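Quinone oxidoreductase (Coxiella burnetii, PDB 3TQH) binds NADPH and, judging from its family, probably uses it to reduce quinones as a medium-chain dehydrogenase/reductase. Local coordinates at residues T28-V40 / C107-I119. Numbering follows the deposited sequence.
Sequences TPEYRKNQMLIKV and CYAEYVCASPDTI
Met36, a selenomethionine, has its CG between the backbone N and the carbonyl carbon (chi1 62°), and a bend at chi3 carries its CE to Pro116. Here CE lies 3.7 Å from Pro116 CD, while SE sits 3.6 Å from Ile119 CD1. Cys113 turns the other way across the sheet. Its SG stands anti to the backbone N (chi1 169°) and reaches the loop 28-35, 3.9 Å from Tyr31 CB. Pro29 lies over the same face, with its CB 3.8 Å from Cys113 CB; the Pro29 and Tyr111 side chains cross at about a right angle. Tyr111 CE1 meets Lys39 CB at 4.0 Å. On the face of Met36, Val112 CG1 lies 3.7 Å from Val40 CG2, and Val112 CG2 faces Ile38 CB.

Strands 36-40 and 111-114 run antiparallel. Met36 with Ala114 and Ile38 with Val112 are hydrogen-bonded pairs, each closed by two backbone bonds. Ile38 N to Val112 O measures 2.9 Å. Val40 N adds a fifth bond to Glu110 O, 2.8 Å long. Strand 74-82 borders strand 36-44 too, and its Leu82 and Val79 touch Met36 and Ile38.

The pairing belongs to the GroES-like part of the chain. The chemistry implies a split role: backbone bonds set the register, while the Met36 side chain, aliphatic methyls and Ile119 form a buried apolar layer on one face, and Cys113 packs against Pro29 and, at its SG, against Tyr31 CB, which holds the loop 28-35 to the other face.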
loop_
_atom_site.group_PDB
_atom_site.type_symbol
_atom_site.label_atom_id
_atom_site.label_comp_id
_atom_site.label_asym_id
_atom_site.label_seq_id
_atom_site.Cartn_x
_atom_site.Cartn_y
_atom_site.Cartn_z
ATOM N N THR A 28 23.850 -8.824 7.206
ATOM C CA THR A 28 23.233 -8.691 5.891
ATOM C C THR A 28 22.433 -9.960 5.627
ATOM O O THR A 28 22.831 -11.041 6.063
ATOM C CB THR A 28 24.274 -8.473 4.765
ATOM O OG1 THR A 28 25.375 -9.371 4.938
ATOM C CG2 THR A 28 24.797 -7.044 4.790
ATOM N N PRO A 29 21.288 -9.832 4.942
ATOM C CA PRO A 29 20.498 -11.010 4.593
ATOM C C PRO A 29 21.291 -12.041 3.792
ATOM O O PRO A 29 22.144 -11.677 2.978
ATOM C CB PRO A 29 19.384 -10.438 3.718
ATOM C CG PRO A 29 19.272 -9.028 4.106
ATOM C CD PRO A 29 20.624 -8.582 4.533
ATOM N N GLU A 30 21.010 -13.313 4.040
ATOM C CA GLU A 30 21.484 -14.384 3.176
ATOM C C GLU A 30 20.646 -14.376 1.904
ATOM O O GLU A 30 19.476 -14.001 1.927
ATOM C CB GLU A 30 21.359 -15.736 3.876
ATOM C CG GLU A 30 22.244 -15.878 5.107
ATOM C CD GLU A 30 21.905 -17.102 5.948
ATOM O OE1 GLU A 30 20.709 -17.321 6.242
ATOM O OE2 GLU A 30 22.840 -17.836 6.326
ATOM N N TYR A 31 21.246 -14.769 0.791
ATOM C CA TYR A 31 20.503 -14.894 -0.456
ATOM C C TYR A 31 20.852 -16.222 -1.109
ATOM O O TYR A 31 22.012 -16.641 -1.109
ATOM C CB TYR A 31 20.776 -13.711 -1.403
ATOM C CG TYR A 31 22.241 -13.486 -1.715
ATOM C CD1 TYR A 31 23.016 -12.639 -0.931
ATOM C CD2 TYR A 31 22.851 -14.124 -2.793
ATOM C CE1 TYR A 31 24.358 -12.436 -1.207
ATOM C CE2 TYR A 31 24.193 -13.927 -3.079
ATOM C CZ TYR A 31 24.940 -13.081 -2.283
ATOM O OH TYR A 31 26.268 -12.883 -2.556
ATOM N N ARG A 32 19.826 -16.885 -1.632
ATOM C CA ARG A 32 19.984 -18.138 -2.368
ATOM C C ARG A 32 20.546 -17.867 -3.761
ATOM O O ARG A 32 20.695 -16.714 -4.178
ATOM C CB ARG A 32 18.631 -18.852 -2.508
ATOM C CG ARG A 32 18.099 -19.524 -1.248
ATOM C CD ARG A 32 16.838 -20.314 -1.585
ATOM N NE ARG A 32 15.744 -19.417 -1.968
ATOM C CZ ARG A 32 14.708 -19.738 -2.747
ATOM N NH1 ARG A 32 14.583 -20.960 -3.266
ATOM N NH2 ARG A 32 13.778 -18.821 -3.009
ATOM N N LYS A 33 20.830 -18.946 -4.482
ATOM C CA LYS A 33 21.372 -18.871 -5.835
ATOM C C LYS A 33 20.391 -18.260 -6.856
ATOM O O LYS A 33 20.817 -17.811 -7.922
ATOM C CB LYS A 33 21.821 -20.265 -6.295
ATOM C CG LYS A 33 22.942 -20.876 -5.447
ATOM C CD LYS A 33 23.233 -22.327 -5.854
ATOM C CE LYS A 33 24.395 -22.916 -5.063
ATOM N NZ LYS A 33 24.618 -24.370 -5.347
ATOM N N ASN A 34 19.093 -18.248 -6.539
ATOM C CA ASN A 34 18.095 -17.578 -7.391
ATOM C C ASN A 34 17.584 -16.242 -6.835
ATOM O O ASN A 34 16.586 -15.709 -7.317
ATOM C CB ASN A 34 16.923 -18.519 -7.724
ATOM C CG ASN A 34 16.120 -18.945 -6.499
ATOM O OD1 ASN A 34 16.301 -18.434 -5.395
ATOM N ND2 ASN A 34 15.217 -19.897 -6.704
ATOM N N GLN A 35 18.279 -15.702 -5.835
ATOM C CA GLN A 35 17.931 -14.407 -5.247
ATOM C C GLN A 35 19.086 -13.411 -5.402
ATOM O O GLN A 35 20.127 -13.743 -5.971
ATOM C CB GLN A 35 17.569 -14.587 -3.772
ATOM C CG GLN A 35 16.371 -15.489 -3.543
ATOM C CD GLN A 35 15.992 -15.590 -2.081
ATOM O OE1 GLN A 35 14.952 -15.094 -1.668
ATOM N NE2 GLN A 35 16.841 -16.223 -1.289
HETATM N N MSE A 36 18.890 -12.190 -4.908
HETATM C CA MSE A 36 19.908 -11.134 -4.999
HETATM C C MSE A 36 19.973 -10.306 -3.719
HETATM O O MSE A 36 19.055 -10.343 -2.908
HETATM C CB MSE A 36 19.618 -10.221 -6.195
HETATM C CG MSE A 36 18.295 -9.479 -6.108
HETATM SE SE MSE A 36 17.580 -8.892 -7.836
HETATM C CE MSE A 36 17.628 -10.597 -8.783
ATOM N N LEU A 37 21.072 -9.576 -3.544
ATOM C CA LEU A 37 21.214 -8.634 -2.437
ATOM C C LEU A 37 21.141 -7.212 -2.987
ATOM O O LEU A 37 21.840 -6.874 -3.944
ATOM C CB LEU A 37 22.537 -8.859 -1.705
ATOM C CG LEU A 37 22.727 -8.119 -0.373
ATOM C CD1 LEU A 37 21.785 -8.655 0.700
ATOM C CD2 LEU A 37 24.168 -8.228 0.088
ATOM N N ILE A 38 20.290 -6.391 -2.376
ATOM C CA ILE A 38 20.022 -5.031 -2.833
ATOM C C ILE A 38 20.485 -4.009 -1.796
ATOM O O ILE A 38 20.128 -4.114 -0.629
ATOM C CB ILE A 38 18.504 -4.793 -3.043
ATOM C CG1 ILE A 38 17.875 -5.875 -3.932
ATOM C CG2 ILE A 38 18.262 -3.413 -3.649
ATOM C CD1 ILE A 38 18.412 -5.908 -5.338
ATOM N N LYS A 39 21.266 -3.015 -2.221
ATOM C CA LYS A 39 21.539 -1.845 -1.385
ATOM C C LYS A 39 20.314 -0.928 -1.447
ATOM O O LYS A 39 19.989 -0.406 -2.516
ATOM C CB LYS A 39 22.787 -1.110 -1.877
ATOM C CG LYS A 39 23.139 0.148 -1.083
ATOM C CD LYS A 39 24.110 1.066 -1.841
ATOM C CE LYS A 39 25.546 0.600 -1.743
ATOM N NZ LYS A 39 26.510 1.683 -2.116
ATOM N N VAL A 40 19.643 -0.735 -0.311
ATOM C CA VAL A 40 18.388 0.019 -0.269
ATOM C C VAL A 40 18.611 1.532 -0.295
ATOM O O VAL A 40 19.362 2.074 0.506
ATOM C CB VAL A 40 17.539 -0.348 0.977
ATOM C CG1 VAL A 40 16.256 0.491 1.035
ATOM C CG2 VAL A 40 17.195 -1.833 0.967
ATOM N N CYS A 107 12.324 -4.386 5.055
ATOM C CA CYS A 107 12.775 -3.285 4.209
ATOM C C CYS A 107 13.215 -2.011 4.951
ATOM O O CYS A 107 13.908 -1.178 4.361
ATOM C CB CYS A 107 11.708 -2.946 3.172
ATOM S SG CYS A 107 11.477 -4.196 1.897
ATOM N N TYR A 108 12.818 -1.842 6.217
ATOM C CA TYR A 108 13.369 -0.758 7.044
ATOM C C TYR A 108 14.820 -1.128 7.359
ATOM O O TYR A 108 15.139 -1.512 8.489
ATOM C CB TYR A 108 12.621 -0.595 8.374
ATOM C CG TYR A 108 11.148 -0.224 8.346
ATOM C CD1 TYR A 108 10.390 -0.243 7.174
ATOM C CD2 TYR A 108 10.499 0.099 9.536
ATOM C CE1 TYR A 108 9.032 0.079 7.197
ATOM C CE2 TYR A 108 9.153 0.417 9.566
ATOM C CZ TYR A 108 8.423 0.404 8.400
ATOM O OH TYR A 108 7.084 0.715 8.459
ATOM N N ALA A 109 15.693 -1.023 6.358
ATOM C CA ALA A 109 17.060 -1.546 6.467
ATOM C C ALA A 109 17.921 -1.130 5.278
ATOM O O ALA A 109 17.414 -0.722 4.241
ATOM C CB ALA A 109 17.031 -3.055 6.586
ATOM N N GLU A 110 19.229 -1.236 5.440
ATOM C CA GLU A 110 20.179 -0.808 4.419
ATOM C C GLU A 110 20.336 -1.824 3.280
ATOM O O GLU A 110 20.747 -1.462 2.179
ATOM C CB GLU A 110 21.538 -0.539 5.068
ATOM C CG GLU A 110 21.540 0.650 6.025
ATOM C CD GLU A 110 22.907 0.914 6.640
ATOM O OE1 GLU A 110 23.638 -0.054 6.948
ATOM O OE2 GLU A 110 23.246 2.100 6.828
ATOM N N TYR A 111 20.032 -3.091 3.555
ATOM C CA TYR A 111 20.102 -4.155 2.549
ATOM C C TYR A 111 18.899 -5.081 2.662
ATOM O O TYR A 111 18.446 -5.394 3.768
ATOM C CB TYR A 111 21.385 -4.980 2.701
ATOM C CG TYR A 111 22.646 -4.182 2.491
ATOM C CD1 TYR A 111 23.240 -4.100 1.233
ATOM C CD2 TYR A 111 23.242 -3.496 3.546
ATOM C CE1 TYR A 111 24.400 -3.354 1.034
ATOM C CE2 TYR A 111 24.392 -2.750 3.359
ATOM C CZ TYR A 111 24.970 -2.681 2.103
ATOM O OH TYR A 111 26.117 -1.943 1.918
ATOM N N VAL A 112 18.387 -5.519 1.515
ATOM C CA VAL A 112 17.338 -6.532 1.479
ATOM C C VAL A 112 17.684 -7.643 0.497
ATOM O O VAL A 112 18.460 -7.449 -0.439
ATOM C CB VAL A 112 15.961 -5.941 1.109
ATOM C CG1 VAL A 112 15.545 -4.902 2.129
ATOM C CG2 VAL A 112 15.972 -5.348 -0.300
ATOM N N CYS A 113 17.108 -8.813 0.746
ATOM C CA CYS A 113 17.184 -9.942 -0.169
ATOM C C CYS A 113 15.884 -9.965 -0.959
ATOM O O CYS A 113 14.811 -9.775 -0.389
ATOM C CB CYS A 113 17.367 -11.247 0.611
ATOM S SG CYS A 113 17.167 -12.753 -0.350
ATOM N N ALA A 114 15.977 -10.187 -2.267
ATOM C CA ALA A 114 14.787 -10.228 -3.118
ATOM C C ALA A 114 14.928 -11.207 -4.282
ATOM O O ALA A 114 16.033 -11.501 -4.747
ATOM C CB ALA A 114 14.474 -8.840 -3.642
ATOM N N SER A 115 13.782 -11.707 -4.734
ATOM C CA SER A 115 13.702 -12.567 -5.900
ATOM C C SER A 115 13.517 -11.683 -7.128
ATOM O O SER A 115 12.902 -10.623 -7.036
ATOM C CB SER A 115 12.520 -13.529 -5.757
ATOM O OG SER A 115 12.320 -14.294 -6.936
ATOM N N PRO A 116 14.047 -12.101 -8.287
ATOM C CA PRO A 116 13.783 -11.331 -9.510
ATOM C C PRO A 116 12.305 -11.281 -9.909
ATOM O O PRO A 116 11.919 -10.448 -10.732
ATOM C CB PRO A 116 14.599 -12.070 -10.581
ATOM C CG PRO A 116 14.878 -13.421 -10.005
ATOM C CD PRO A 116 14.968 -13.223 -8.529
ATOM N N ASP A 117 11.495 -12.171 -9.335
ATOM C CA ASP A 117 10.062 -12.231 -9.618
ATOM C C ASP A 117 9.283 -11.140 -8.893
ATOM O O ASP A 117 8.162 -10.833 -9.284
ATOM C CB ASP A 117 9.501 -13.607 -9.236
ATOM C CG ASP A 117 10.155 -14.745 -10.019
ATOM O OD1 ASP A 117 10.047 -14.765 -11.269
ATOM O OD2 ASP A 117 10.779 -15.623 -9.383
ATOM N N THR A 118 9.867 -10.559 -7.843
ATOM C CA THR A 118 9.186 -9.506 -7.072
ATOM C C THR A 118 9.861 -8.126 -7.188
ATOM O O THR A 118 9.712 -7.282 -6.304
ATOM C CB THR A 118 9.018 -9.904 -5.585
ATOM O OG1 THR A 118 10.292 -9.885 -4.928
ATOM C CG2 THR A 118 8.383 -11.298 -5.473
ATOM N N ILE A 119 10.582 -7.900 -8.285
ATOM C CA ILE A 119 11.144 -6.580 -8.589
ATOM C C ILE A 119 10.980 -6.243 -10.066
ATOM O O ILE A 119 10.692 -7.118 -10.875
ATOM C CB ILE A 119 12.657 -6.481 -8.234
ATOM C CG1 ILE A 119 13.495 -7.443 -9.086
ATOM C CG2 ILE A 119 12.876 -6.761 -6.761
ATOM C CD1 ILE A 119 14.924 -6.979 -9.289
#